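PDB 4CZW: PAN2-PAN3 deadenylation complex catalytic subunit pan2 from Neurospora crassa, which shortens the poly(A) tails of mRNA as the exonuclease subunit of the Pan2-Pan3 deadenylation complex, captured here as its pseudo-UCH and nuclease domains. Local coordinates for residues A[63-68]-A[157-162]; A[88-93]-A[535-540]; A[113-118]-A[138-143]; A[147-152]-A[174-179]. All coordinates share one frame; numbering follows the deposited sequence.

Contact 1 of 4, residues A[63-68]-A[157-162]; sequences LRNMAL and TELERT
The carboxamide of Asn-65 overlaps one methyl of Leu-159, with OD1 of Asn-65 3.7 Å from CD1 of Leu-159 as the two side chains run antiparallel alongside one another. This is helix-to-helix packing inside the ubiquitin-protease-like (pseudo-UCH) domain, joining helix 61-71 to the start of the short helix 158-163. The nearest alpha carbons, CA of Asn-65 and CA of Leu-159, are 8.4 Å apart, and the gap is bridged by side chains and one water. CG of Asn-65 points straight away from its own backbone N (chi1 179°), which carries the amide across to the other helix. The two ends of that amide have different jobs: OD1 accepts a hydrogen bond from Gln-69, one turn further along the same helix, while ND2 faces the carboxylate of Glu-160. The Glu-160 chain bends at chi2 (85°) to bring its carboxylate round, and the amide and carboxylate planes stand 63° apart. Glu-160 is buried, with Tyr-149 and Leu-175 packing on its side chain. ND2 of Asn-65 donates to the bridging water at 3.0 Å, and that water donates in turn to OE2 of Glu-160 at 2.8 Å.

Contact 2 of 4, residues A[88-93]-A[535-540]; sequences VFDMLQ and KLWVLV
Helix 81-94 of the pseudo-UCH domain and helix 529-541 of the exonuclease domain come nearest at Asp-90 and Trp-537, whose CA atoms lie 9.4 Å apart, so the side chains, chiefly the indole, must span the gap. Trp-537 extends with CG anti to its backbone N (chi1 -177°) and presents the nitrogen of its indole. NE1 of Trp-537 donates to OD2 of Asp-90 at 2.7 Å, but the bond is bent to 125° at the hydrogen and counts as weak. The carboxylate and indole planes are steeply inclined to each other, and OD2 approaches the ring obliquely. CB of Asp-90, by contrast, lies in the plane of the indole at its edge, 3.8 Å from NE1 of Trp-537. OD1 of Asp-90 is gripped more squarely: NE2 of Gln-93 reaches it on the anti side at 3.0 Å, with an angle of 165° at the hydrogen. OD2 also takes a weak hydrogen bond from Asn-541, so both oxygens of this buried acid have partners. Replacing Asp-90 with an alanine would probably strand the indole N-H without this acceptor and leave the Gln-93 amide able to swing. The rings of Tyr-87 and Trp-537 meet obliquely, and the zinc ion of the His-70 site is about 10 Å from the Trp-537 side chain. Behind the interface, helix 81-94 rests on helices 51-58 and 61-71, while helix 529-541 packs on helix 412-415 and is tied to strand 490-496 by a salt bridge from Lys-535 to Asp-494.

Contact 3 of 4, residues A[113-118]-A[138-143]; sequences SNASVS and TMFLFD
The loop joining helix 103-109 to helix 130-149 in the pseudo-UCH domain lies along one flank of a single aromatic ring, that of Phe-140, with Ser-113, Ala-115 and Ser-118 among the residues that touch it. Phe-140 leaves its helix with CG anti to the backbone N (chi1 -174°), which sends the ring outward to the loop. The carbonyl oxygen of Ser-113 meets the rim of the ring in its plane, 3.4 Å from CZ of Phe-140. Further round, the side chain of Ser-118 lies beside the other end of the same ring flank, its OG 3.4 Å from CD1 of Phe-140. CB of Ala-115 adds an apolar touch at 3.9 Å to CZ of Phe-140. Within the loop, OG of Ser-118 is modelled implausibly close to the backbone O of Asn-114, so that bond is doubtful. OG of Ser-113 binds Lys-144 on the same helix as Phe-140, which gives the loop a second tie to it. Val-120 and Leu-81 also pack on the ring. With a serine in place of Phe-140, the loop is likely to lose the ring flank that Ala-115 and Ser-118 touch, opening a gap between loop and helix. No hydrogen bond links the two segments. The C-H rim of the ring, slightly positive, faces a carbonyl oxygen, so the contact probably combines van der Waals packing with mild electrostatic attraction and depends more on the shape of the loop than on any one directional bond.

Contact 4 of 4, residues A[147-152]-A[174-179]; sequences QDYKGT and DLVKRL
Tyr-149 and Val-176 meet because the tyrosine ring swings across with CG anti to the backbone N (chi1 -178°), while Lys-150 next to it takes the crowded position, CG between N and the carbonyl carbon (chi1 60°), and bends at chi3, which brings CE to a methyl of the same valine. The ring and the valine pass alongside, pointing opposite ways, CD2 of Tyr-149 standing 3.7 Å from CB of Val-176. One valine methyl, CG2 of Val-176, also comes to 4.1 Å from CD2 of Tyr-149. The other methyl is used by the lysine: CE of Lys-150 rests 3.7 Å from CG1 of Val-176, the two chains crossing at about a right angle. At the far end of the ring, OH of Tyr-149 lies 3.6 Å from CD2 of Leu-175. The contact thus packs residues 147-152, on and just after helix 130-149, against helix 172-180, within the pseudo-UCH domain. Met-66 and Leu-82 also touch the tyrosine, bringing in helices 61-71 and 81-94, and the Tyr-149 side chain is about 5 Å from that of the zinc ligand His-70. Helix 172-180 has its own tethers, including a salt bridge from Lys-177 to Asp-183. Between the two segments there is no hydrogen bond or salt bridge. What holds them is van der Waals contact: the lysine contributes the CE methylene near the end of its chain, and the tyrosine is seated by the hydrocarbon around it more than by any polar bond from helix 172-180.

How the contacts relate
Contacts 1 and 4 are close neighbours in the buried helical part of the pseudo-UCH domain, touching where Met-66 packs on Leu-179 and Thr-157 on the hydroxyl of Tyr-149. They differ in chemistry, contact 1 being largely polar and water-bridged, contact 4 almost wholly apolar. Contact 3 shares helix 130-149 with contact 4 but lies partly exposed, where a loop covers one flank of a ring. Contact 2, also buried, alone joins the pseudo-UCH domain to the exonuclease domain, and its segments meet through a direct, though weak, hydrogen bond. It adjoins contact 1 where Phe-89 packs on Arg-64 and Ala-67, so packing continues from the interdomain boundary into the helical core.

Contact 1 of 4, residues A[63-68]-A[157-162]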
loop_
_atom_site.group_PDB
_atom_site.type_symbol
_atom_site.label_atom_id
_atom_site.label_comp_id
_atom_site.label_asym_id
_atom_site.label_seq_id
_atom_site.Cartn_x
_atom_site.Cartn_y
_atom_site.Cartn_z
ATOM N N LEU A 63 4.946 6.168 8.502
ATOM C CA LEU A 63 4.540 6.124 7.102
ATOM C C LEU A 63 3.092 5.669 6.949
ATOM O O LEU A 63 2.350 6.213 6.132
ATOM C CB LEU A 63 5.463 5.204 6.299
ATOM C CG LEU A 63 6.886 5.708 6.056
ATOM C CD1 LEU A 63 7.658 4.733 5.182
ATOM C CD2 LEU A 63 6.856 7.090 5.425
ATOM N N ARG A 64 2.693 4.672 7.736
ATOM C CA ARG A 64 1.336 4.139 7.659
ATOM C C ARG A 64 0.315 5.179 8.111
ATOM O O ARG A 64 -0.718 5.364 7.471
ATOM C CB ARG A 64 1.195 2.868 8.502
ATOM C CG ARG A 64 -0.126 2.140 8.278
ATOM C CD ARG A 64 -0.500 1.234 9.445
ATOM N NE ARG A 64 0.336 0.040 9.538
ATOM C CZ ARG A 64 0.164 -0.919 10.443
ATOM N NH1 ARG A 64 -0.816 -0.827 11.333
ATOM N NH2 ARG A 64 0.969 -1.973 10.460
ATOM N N ASN A 65 0.613 5.855 9.217
ATOM C CA ASN A 65 -0.254 6.911 9.723
ATOM C C ASN A 65 -0.372 8.055 8.722
ATOM O O ASN A 65 -1.469 8.534 8.439
ATOM C CB ASN A 65 0.266 7.432 11.064
ATOM C CG ASN A 65 -0.589 8.552 11.625
ATOM O OD1 ASN A 65 -1.628 8.308 12.239
ATOM N ND2 ASN A 65 -0.152 9.789 11.419
HETATM N N MSE A 66 0.772 8.474 8.188
HETATM C CA MSE A 66 0.842 9.554 7.209
HETATM C C MSE A 66 -0.115 9.339 6.040
HETATM O O MSE A 66 -0.836 10.253 5.639
HETATM C CB MSE A 66 2.274 9.687 6.691
HETATM C CG MSE A 66 2.505 10.837 5.732
HETATM SE SE MSE A 66 4.320 10.808 5.019
HETATM C CE MSE A 66 5.289 10.572 6.690
ATOM N N ALA A 67 -0.122 8.122 5.506
ATOM C CA ALA A 67 -0.955 7.791 4.355
ATOM C C ALA A 67 -2.436 7.745 4.723
ATOM O O ALA A 67 -3.286 8.211 3.965
ATOM C CB ALA A 67 -0.519 6.461 3.757
ATOM N N LEU A 68 -2.736 7.181 5.889
ATOM C CA LEU A 68 -4.116 7.036 6.336
ATOM C C LEU A 68 -4.755 8.381 6.668
ATOM O O LEU A 68 -5.936 8.596 6.398
ATOM C CB LEU A 68 -4.188 6.107 7.549
ATOM C CG LEU A 68 -3.914 4.628 7.271
ATOM C CD1 LEU A 68 -3.898 3.832 8.565
ATOM C CD2 LEU A 68 -4.947 4.066 6.308
ATOM N N THR A 157 -2.795 15.692 12.710
ATOM C CA THR A 157 -1.349 15.709 12.878
ATOM C C THR A 157 -1.019 15.579 14.359
ATOM O O THR A 157 0.035 16.018 14.816
ATOM C CB THR A 157 -0.719 17.000 12.321
ATOM O OG1 THR A 157 -1.221 18.132 13.043
ATOM C CG2 THR A 157 -1.047 17.160 10.844
ATOM N N GLU A 158 -1.939 14.968 15.101
ATOM C CA GLU A 158 -1.827 14.856 16.550
ATOM C C GLU A 158 -0.693 13.926 16.972
ATOM O O GLU A 158 -0.027 14.167 17.980
ATOM C CB GLU A 158 -3.151 14.368 17.144
ATOM C CG GLU A 158 -3.203 14.386 18.662
ATOM C CD GLU A 158 -3.183 15.792 19.232
ATOM O OE1 GLU A 158 -3.566 16.737 18.509
ATOM O OE2 GLU A 158 -2.783 15.952 20.404
ATOM N N LEU A 159 -0.484 12.862 16.202
ATOM C CA LEU A 159 0.580 11.906 16.486
ATOM C C LEU A 159 1.942 12.581 16.389
ATOM O O LEU A 159 2.774 12.461 17.287
ATOM C CB LEU A 159 0.505 10.716 15.522
ATOM C CG LEU A 159 1.373 9.477 15.773
ATOM C CD1 LEU A 159 0.732 8.268 15.123
ATOM C CD2 LEU A 159 2.791 9.645 15.244
ATOM N N GLU A 160 2.160 13.291 15.287
ATOM C CA GLU A 160 3.435 13.947 15.034
ATOM C C GLU A 160 3.684 15.087 16.017
ATOM O O GLU A 160 4.822 15.327 16.425
ATOM C CB GLU A 160 3.486 14.473 13.599
ATOM C CG GLU A 160 3.331 13.408 12.520
ATOM C CD GLU A 160 1.880 13.091 12.202
ATOM O OE1 GLU A 160 1.001 13.398 13.034
ATOM O OE2 GLU A 160 1.617 12.537 11.113
ATOM N N ARG A 161 2.618 15.785 16.393
ATOM C CA ARG A 161 2.717 16.881 17.350
ATOM C C ARG A 161 3.171 16.364 18.711
ATOM O O ARG A 161 4.015 16.972 19.368
ATOM C CB ARG A 161 1.375 17.605 17.484
ATOM C CG ARG A 161 1.438 18.873 18.319
ATOM C CD ARG A 161 0.047 19.354 18.700
ATOM N NE ARG A 161 -0.634 18.396 19.566
ATOM C CZ ARG A 161 -0.504 18.361 20.889
ATOM N NH1 ARG A 161 0.287 19.230 21.502
ATOM N NH2 ARG A 161 -1.162 17.454 21.598
ATOM N N THR A 162 2.605 15.235 19.122
ATOM C CA THR A 162 2.979 14.595 20.377
ATOM C C THR A 162 4.397 14.039 20.293
ATOM O O THR A 162 5.185 14.175 21.229
ATOM C CB THR A 162 2.003 13.460 20.741
ATOM O OG1 THR A 162 0.677 13.990 20.874
ATOM C CG2 THR A 162 2.411 12.795 22.048
HETATM O O HOH W 1 2.818 10.068 10.797
#

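Contact 2 of 4, residues A[88-93]-A[535-540]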
loop_
_atom_site.group_PDB
_atom_site.type_symbol
_atom_site.label_atom_id
_atom_site.label_comp_id
_atom_site.label_asym_id
_atom_site.label_seq_id
_atom_site.Cartn_x
_atom_site.Cartn_y
_atom_site.Cartn_z
ATOM N N VAL A 88 -3.779 0.439 0.351
ATOM C CA VAL A 88 -2.979 -0.772 0.486
ATOM C C VAL A 88 -2.648 -1.052 1.948
ATOM O O VAL A 88 -2.748 -2.190 2.409
ATOM C CB VAL A 88 -1.671 -0.677 -0.327
ATOM C CG1 VAL A 88 -0.812 -1.912 -0.103
ATOM C CG2 VAL A 88 -1.981 -0.504 -1.805
ATOM N N PHE A 89 -2.263 -0.007 2.674
ATOM C CA PHE A 89 -1.954 -0.134 4.096
ATOM C C PHE A 89 -3.182 -0.576 4.879
ATOM O O PHE A 89 -3.082 -1.358 5.825
ATOM C CB PHE A 89 -1.428 1.189 4.657
ATOM C CG PHE A 89 -0.067 1.570 4.146
ATOM C CD1 PHE A 89 0.719 0.654 3.466
ATOM C CD2 PHE A 89 0.429 2.846 4.354
ATOM C CE1 PHE A 89 1.970 1.004 2.998
ATOM C CE2 PHE A 89 1.680 3.203 3.890
ATOM C CZ PHE A 89 2.453 2.281 3.213
ATOM N N ASP A 90 -4.341 -0.069 4.473
ATOM C CA ASP A 90 -5.600 -0.411 5.120
ATOM C C ASP A 90 -5.937 -1.880 4.895
ATOM O O ASP A 90 -6.441 -2.554 5.791
ATOM C CB ASP A 90 -6.728 0.480 4.597
ATOM C CG ASP A 90 -7.948 0.462 5.493
ATOM O OD1 ASP A 90 -7.791 0.201 6.704
ATOM O OD2 ASP A 90 -9.061 0.717 4.986
HETATM N N MSE A 91 -5.648 -2.374 3.696
HETATM C CA MSE A 91 -5.905 -3.771 3.367
HETATM C C MSE A 91 -4.993 -4.704 4.156
HETATM O O MSE A 91 -5.404 -5.791 4.557
HETATM C CB MSE A 91 -5.728 -4.013 1.867
HETATM C CG MSE A 91 -6.788 -3.354 1.003
HETATM SE SE MSE A 91 -6.689 -3.906 -0.864
HETATM C CE MSE A 91 -4.902 -3.263 -1.297
ATOM N N LEU A 92 -3.755 -4.272 4.375
ATOM C CA LEU A 92 -2.777 -5.088 5.086
ATOM C C LEU A 92 -3.067 -5.160 6.582
ATOM O O LEU A 92 -2.602 -6.070 7.266
ATOM C CB LEU A 92 -1.365 -4.548 4.852
ATOM C CG LEU A 92 -0.843 -4.646 3.418
ATOM C CD1 LEU A 92 0.559 -4.065 3.309
ATOM C CD2 LEU A 92 -0.866 -6.089 2.940
ATOM N N GLN A 93 -3.837 -4.201 7.088
ATOM C CA GLN A 93 -4.179 -4.182 8.507
ATOM C C GLN A 93 -5.595 -4.705 8.746
ATOM O O GLN A 93 -5.927 -5.127 9.853
ATOM C CB GLN A 93 -4.031 -2.768 9.079
ATOM C CG GLN A 93 -5.015 -1.753 8.528
ATOM C CD GLN A 93 -4.805 -0.366 9.104
ATOM O OE1 GLN A 93 -3.842 -0.122 9.831
ATOM N NE2 GLN A 93 -5.709 0.552 8.781
ATOM N N LYS A 535 -15.611 5.963 -2.433
ATOM C CA LYS A 535 -16.929 5.778 -1.837
ATOM C C LYS A 535 -17.007 4.453 -1.090
ATOM O O LYS A 535 -17.423 4.404 0.067
ATOM C CB LYS A 535 -18.019 5.837 -2.910
ATOM C CG LYS A 535 -18.052 7.136 -3.695
ATOM C CD LYS A 535 -19.129 7.099 -4.764
ATOM C CE LYS A 535 -19.142 8.381 -5.579
ATOM N NZ LYS A 535 -20.173 8.341 -6.652
ATOM N N LEU A 536 -16.599 3.381 -1.761
ATOM C CA LEU A 536 -16.635 2.047 -1.175
ATOM C C LEU A 536 -15.695 1.940 0.021
ATOM O O LEU A 536 -16.022 1.300 1.020
ATOM C CB LEU A 536 -16.272 0.995 -2.226
ATOM C CG LEU A 536 -17.130 0.995 -3.492
ATOM C CD1 LEU A 536 -16.717 -0.134 -4.423
ATOM C CD2 LEU A 536 -18.605 0.894 -3.138
ATOM N N TRP A 537 -14.531 2.576 -0.085
ATOM C CA TRP A 537 -13.541 2.548 0.986
ATOM C C TRP A 537 -14.062 3.251 2.235
ATOM O O TRP A 537 -13.828 2.797 3.355
ATOM C CB TRP A 537 -12.232 3.194 0.526
ATOM C CG TRP A 537 -11.146 3.130 1.556
ATOM C CD1 TRP A 537 -10.366 2.052 1.860
ATOM C CD2 TRP A 537 -10.715 4.190 2.420
ATOM N NE1 TRP A 537 -9.480 2.372 2.860
ATOM C CE2 TRP A 537 -9.674 3.680 3.221
ATOM C CE3 TRP A 537 -11.110 5.521 2.595
ATOM C CZ2 TRP A 537 -9.022 4.453 4.180
ATOM C CZ3 TRP A 537 -10.462 6.286 3.548
ATOM C CH2 TRP A 537 -9.429 5.750 4.328
ATOM N N VAL A 538 -14.763 4.363 2.035
ATOM C CA VAL A 538 -15.365 5.100 3.140
ATOM C C VAL A 538 -16.446 4.258 3.815
ATOM O O VAL A 538 -16.504 4.175 5.043
ATOM C CB VAL A 538 -15.971 6.440 2.665
ATOM C CG1 VAL A 538 -16.899 7.020 3.720
ATOM C CG2 VAL A 538 -14.867 7.428 2.325
ATOM N N LEU A 539 -17.284 3.621 3.003
ATOM C CA LEU A 539 -18.376 2.794 3.507
ATOM C C LEU A 539 -17.870 1.628 4.354
ATOM O O LEU A 539 -18.522 1.225 5.317
ATOM C CB LEU A 539 -19.224 2.270 2.346
ATOM C CG LEU A 539 -20.055 3.316 1.600
ATOM C CD1 LEU A 539 -20.700 2.714 0.363
ATOM C CD2 LEU A 539 -21.107 3.918 2.519
ATOM N N VAL A 540 -16.708 1.092 3.994
ATOM C CA VAL A 540 -16.097 0.015 4.765
ATOM C C VAL A 540 -15.658 0.516 6.138
ATOM O O VAL A 540 -15.940 -0.113 7.158
ATOM C CB VAL A 540 -14.885 -0.594 4.032
ATOM C CG1 VAL A 540 -14.140 -1.563 4.939
ATOM C CG2 VAL A 540 -15.331 -1.290 2.758
#

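Contact 3 of 4, residues A[113-118]-A[138-143]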
loop_
_atom_site.group_PDB
_atom_site.type_symbol
_atom_site.label_atom_id
_atom_site.label_comp_id
_atom_site.label_asym_id
_atom_site.label_seq_id
_atom_site.Cartn_x
_atom_site.Cartn_y
_atom_site.Cartn_z
ATOM N N SER A 113 2.558 11.216 -13.058
ATOM C CA SER A 113 3.476 12.062 -13.811
ATOM C C SER A 113 4.931 11.681 -13.552
ATOM O O SER A 113 5.292 11.300 -12.437
ATOM C CB SER A 113 3.251 13.535 -13.465
ATOM O OG SER A 113 3.475 13.777 -12.086
ATOM N N ASN A 114 5.747 11.774 -14.600
ATOM C CA ASN A 114 7.182 11.494 -14.538
ATOM C C ASN A 114 7.522 10.052 -14.161
ATOM O O ASN A 114 8.677 9.739 -13.875
ATOM C CB ASN A 114 7.869 12.450 -13.556
ATOM C CG ASN A 114 7.606 13.906 -13.880
ATOM O OD1 ASN A 114 7.541 14.292 -15.048
ATOM N ND2 ASN A 114 7.451 14.724 -12.846
ATOM N N ALA A 115 6.523 9.176 -14.168
ATOM C CA ALA A 115 6.744 7.771 -13.840
ATOM C C ALA A 115 7.461 7.056 -14.979
ATOM O O ALA A 115 8.242 6.132 -14.752
ATOM C CB ALA A 115 5.427 7.084 -13.528
ATOM N N SER A 116 7.196 7.497 -16.203
ATOM C CA SER A 116 7.787 6.885 -17.385
ATOM C C SER A 116 9.248 7.288 -17.567
ATOM O O SER A 116 9.959 6.714 -18.391
ATOM C CB SER A 116 6.987 7.260 -18.633
ATOM O OG SER A 116 6.939 8.666 -18.802
ATOM N N VAL A 117 9.692 8.275 -16.795
ATOM C CA VAL A 117 11.049 8.791 -16.929
ATOM C C VAL A 117 11.851 8.654 -15.637
ATOM O O VAL A 117 13.009 9.065 -15.573
ATOM C CB VAL A 117 11.044 10.272 -17.355
ATOM C CG1 VAL A 117 10.217 10.455 -18.619
ATOM C CG2 VAL A 117 10.505 11.146 -16.236
ATOM N N SER A 118 11.235 8.074 -14.612
ATOM C CA SER A 118 11.898 7.914 -13.323
ATOM C C SER A 118 12.378 6.483 -13.108
ATOM O O SER A 118 12.905 6.149 -12.047
ATOM C CB SER A 118 10.964 8.326 -12.184
ATOM O OG SER A 118 10.575 9.683 -12.310
ATOM N N THR A 138 11.455 3.970 -4.475
ATOM C CA THR A 138 11.597 4.487 -3.120
ATOM C C THR A 138 11.788 6.000 -3.146
ATOM O O THR A 138 11.198 6.726 -2.346
ATOM C CB THR A 138 12.784 3.833 -2.386
ATOM O OG1 THR A 138 12.646 2.407 -2.424
ATOM C CG2 THR A 138 12.839 4.296 -0.937
HETATM N N MSE A 139 12.609 6.466 -4.079
HETATM C CA MSE A 139 12.831 7.895 -4.259
HETATM C C MSE A 139 11.612 8.558 -4.893
HETATM O O MSE A 139 11.233 9.670 -4.521
HETATM C CB MSE A 139 14.077 8.140 -5.114
HETATM C CG MSE A 139 15.371 7.669 -4.466
HETATM SE SE MSE A 139 16.954 8.019 -5.552
HETATM C CE MSE A 139 16.627 6.770 -7.012
ATOM N N PHE A 140 10.998 7.865 -5.849
ATOM C CA PHE A 140 9.828 8.382 -6.552
ATOM C C PHE A 140 8.630 8.527 -5.618
ATOM O O PHE A 140 7.931 9.539 -5.647
ATOM C CB PHE A 140 9.468 7.471 -7.729
ATOM C CG PHE A 140 8.368 8.009 -8.601
ATOM C CD1 PHE A 140 8.635 8.971 -9.560
ATOM C CD2 PHE A 140 7.070 7.542 -8.471
ATOM C CE1 PHE A 140 7.628 9.465 -10.368
ATOM C CE2 PHE A 140 6.058 8.032 -9.277
ATOM C CZ PHE A 140 6.338 8.994 -10.227
ATOM N N LEU A 141 8.398 7.512 -4.790
ATOM C CA LEU A 141 7.269 7.522 -3.866
ATOM C C LEU A 141 7.417 8.592 -2.790
ATOM O O LEU A 141 6.492 9.368 -2.556
ATOM C CB LEU A 141 7.097 6.150 -3.209
ATOM C CG LEU A 141 6.283 5.125 -4.000
ATOM C CD1 LEU A 141 6.139 3.834 -3.214
ATOM C CD2 LEU A 141 4.920 5.696 -4.353
ATOM N N PHE A 142 8.578 8.628 -2.142
ATOM C CA PHE A 142 8.839 9.598 -1.082
ATOM C C PHE A 142 8.673 11.033 -1.571
ATOM O O PHE A 142 8.251 11.908 -0.815
ATOM C CB PHE A 142 10.244 9.400 -0.510
ATOM C CG PHE A 142 10.298 8.440 0.644
ATOM C CD1 PHE A 142 9.953 7.110 0.473
ATOM C CD2 PHE A 142 10.701 8.867 1.899
ATOM C CE1 PHE A 142 10.002 6.224 1.533
ATOM C CE2 PHE A 142 10.752 7.986 2.962
ATOM C CZ PHE A 142 10.402 6.664 2.779
ATOM N N ASP A 143 9.000 11.267 -2.837
ATOM C CA ASP A 143 8.849 12.587 -3.435
ATOM C C ASP A 143 7.383 12.891 -3.726
ATOM O O ASP A 143 6.896 13.982 -3.434
ATOM C CB ASP A 143 9.674 12.694 -4.718
ATOM C CG ASP A 143 9.544 14.051 -5.383
ATOM O OD1 ASP A 143 9.355 15.054 -4.662
ATOM O OD2 ASP A 143 9.631 14.116 -6.628
#

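Contact 4 of 4, residues A[147-152]-A[174-179]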
loop_
_atom_site.group_PDB
_atom_site.type_symbol
_atom_site.label_atom_id
_atom_site.label_comp_id
_atom_site.label_asym_id
_atom_site.label_seq_id
_atom_site.Cartn_x
_atom_site.Cartn_y
_atom_site.Cartn_z
ATOM N N GLN A 147 4.417 15.714 -1.639
ATOM C CA GLN A 147 3.633 16.805 -2.203
ATOM C C GLN A 147 2.145 16.461 -2.201
ATOM O O GLN A 147 1.295 17.351 -2.234
ATOM C CB GLN A 147 4.110 17.136 -3.621
ATOM C CG GLN A 147 3.855 16.046 -4.647
ATOM C CD GLN A 147 4.529 16.329 -5.976
ATOM O OE1 GLN A 147 5.718 16.645 -6.027
ATOM N NE2 GLN A 147 3.769 16.221 -7.061
ATOM N N ASP A 148 1.835 15.168 -2.160
ATOM C CA ASP A 148 0.453 14.719 -2.031
ATOM C C ASP A 148 -0.078 15.037 -0.638
ATOM O O ASP A 148 -1.251 15.370 -0.467
ATOM C CB ASP A 148 0.335 13.217 -2.304
ATOM C CG ASP A 148 0.423 12.879 -3.779
ATOM O OD1 ASP A 148 0.174 13.774 -4.612
ATOM O OD2 ASP A 148 0.732 11.712 -4.104
ATOM N N TYR A 149 0.800 14.932 0.352
ATOM C CA TYR A 149 0.430 15.147 1.744
ATOM C C TYR A 149 0.067 16.602 2.020
ATOM O O TYR A 149 -0.799 16.888 2.846
ATOM C CB TYR A 149 1.571 14.705 2.663
ATOM C CG TYR A 149 1.273 14.836 4.139
ATOM C CD1 TYR A 149 0.595 13.835 4.822
ATOM C CD2 TYR A 149 1.681 15.956 4.853
ATOM C CE1 TYR A 149 0.324 13.949 6.174
ATOM C CE2 TYR A 149 1.415 16.079 6.204
ATOM C CZ TYR A 149 0.737 15.073 6.859
ATOM O OH TYR A 149 0.471 15.191 8.205
ATOM N N LYS A 150 0.731 17.518 1.323
ATOM C CA LYS A 150 0.520 18.945 1.544
ATOM C C LYS A 150 -0.553 19.514 0.620
ATOM O O LYS A 150 -0.914 20.686 0.728
ATOM C CB LYS A 150 1.832 19.709 1.353
ATOM C CG LYS A 150 2.439 19.563 -0.033
ATOM C CD LYS A 150 3.793 20.247 -0.118
ATOM C CE LYS A 150 4.773 19.659 0.885
ATOM N NZ LYS A 150 6.114 20.300 0.796
ATOM N N GLY A 151 -1.060 18.681 -0.284
ATOM C CA GLY A 151 -2.095 19.101 -1.212
ATOM C C GLY A 151 -3.383 19.470 -0.502
ATOM O O GLY A 151 -4.021 20.471 -0.828
ATOM N N THR A 152 -3.762 18.653 0.474
ATOM C CA THR A 152 -4.946 18.911 1.284
ATOM C C THR A 152 -4.650 18.583 2.746
ATOM O O THR A 152 -3.956 17.607 3.035
ATOM C CB THR A 152 -6.162 18.095 0.791
ATOM O OG1 THR A 152 -7.246 18.232 1.718
ATOM C CG2 THR A 152 -5.804 16.623 0.653
ATOM N N ASP A 174 5.775 21.968 6.951
ATOM C CA ASP A 174 6.881 21.797 7.886
ATOM C C ASP A 174 6.943 20.366 8.404
ATOM O O ASP A 174 8.022 19.835 8.670
ATOM C CB ASP A 174 6.749 22.768 9.062
ATOM C CG ASP A 174 6.634 24.210 8.616
ATOM O OD1 ASP A 174 7.110 24.533 7.507
ATOM O OD2 ASP A 174 6.068 25.024 9.377
ATOM N N LEU A 175 5.776 19.745 8.539
ATOM C CA LEU A 175 5.682 18.414 9.123
ATOM C C LEU A 175 6.235 17.336 8.196
ATOM O O LEU A 175 7.064 16.525 8.605
ATOM C CB LEU A 175 4.233 18.093 9.484
ATOM C CG LEU A 175 4.077 16.838 10.339
ATOM C CD1 LEU A 175 4.927 16.972 11.590
ATOM C CD2 LEU A 175 2.620 16.597 10.693
ATOM N N VAL A 176 5.772 17.332 6.949
ATOM C CA VAL A 176 6.196 16.327 5.980
ATOM C C VAL A 176 7.687 16.469 5.670
ATOM O O VAL A 176 8.344 15.512 5.260
ATOM C CB VAL A 176 5.372 16.419 4.671
ATOM C CG1 VAL A 176 5.720 17.683 3.895
ATOM C CG2 VAL A 176 5.585 15.181 3.810
ATOM N N LYS A 177 8.219 17.667 5.890
ATOM C CA LYS A 177 9.635 17.930 5.671
ATOM C C LYS A 177 10.471 17.310 6.785
ATOM O O LYS A 177 11.530 16.735 6.536
ATOM C CB LYS A 177 9.888 19.435 5.582
ATOM C CG LYS A 177 11.302 19.813 5.181
ATOM C CD LYS A 177 11.425 21.314 4.971
ATOM C CE LYS A 177 12.829 21.699 4.540
ATOM N NZ LYS A 177 13.841 21.327 5.565
ATOM N N ARG A 178 9.982 17.424 8.014
ATOM C CA ARG A 178 10.672 16.865 9.172
ATOM C C ARG A 178 10.575 15.340 9.181
ATOM O O ARG A 178 11.393 14.657 9.799
ATOM C CB ARG A 178 10.091 17.448 10.465
ATOM C CG ARG A 178 10.836 17.053 11.732
ATOM C CD ARG A 178 10.307 17.809 12.942
ATOM N NE ARG A 178 10.998 17.426 14.170
ATOM C CZ ARG A 178 10.816 18.020 15.345
ATOM N NH1 ARG A 178 9.966 19.031 15.455
ATOM N NH2 ARG A 178 11.486 17.603 16.411
ATOM N N LEU A 179 9.578 14.813 8.477
ATOM C CA LEU A 179 9.323 13.377 8.458
ATOM C C LEU A 179 10.149 12.633 7.409
ATOM O O LEU A 179 10.617 11.523 7.658
ATOM C CB LEU A 179 7.834 13.113 8.220
ATOM C CG LEU A 179 6.890 13.415 9.385
ATOM C CD1 LEU A 179 5.449 13.487 8.905
ATOM C CD2 LEU A 179 7.038 12.366 10.476
#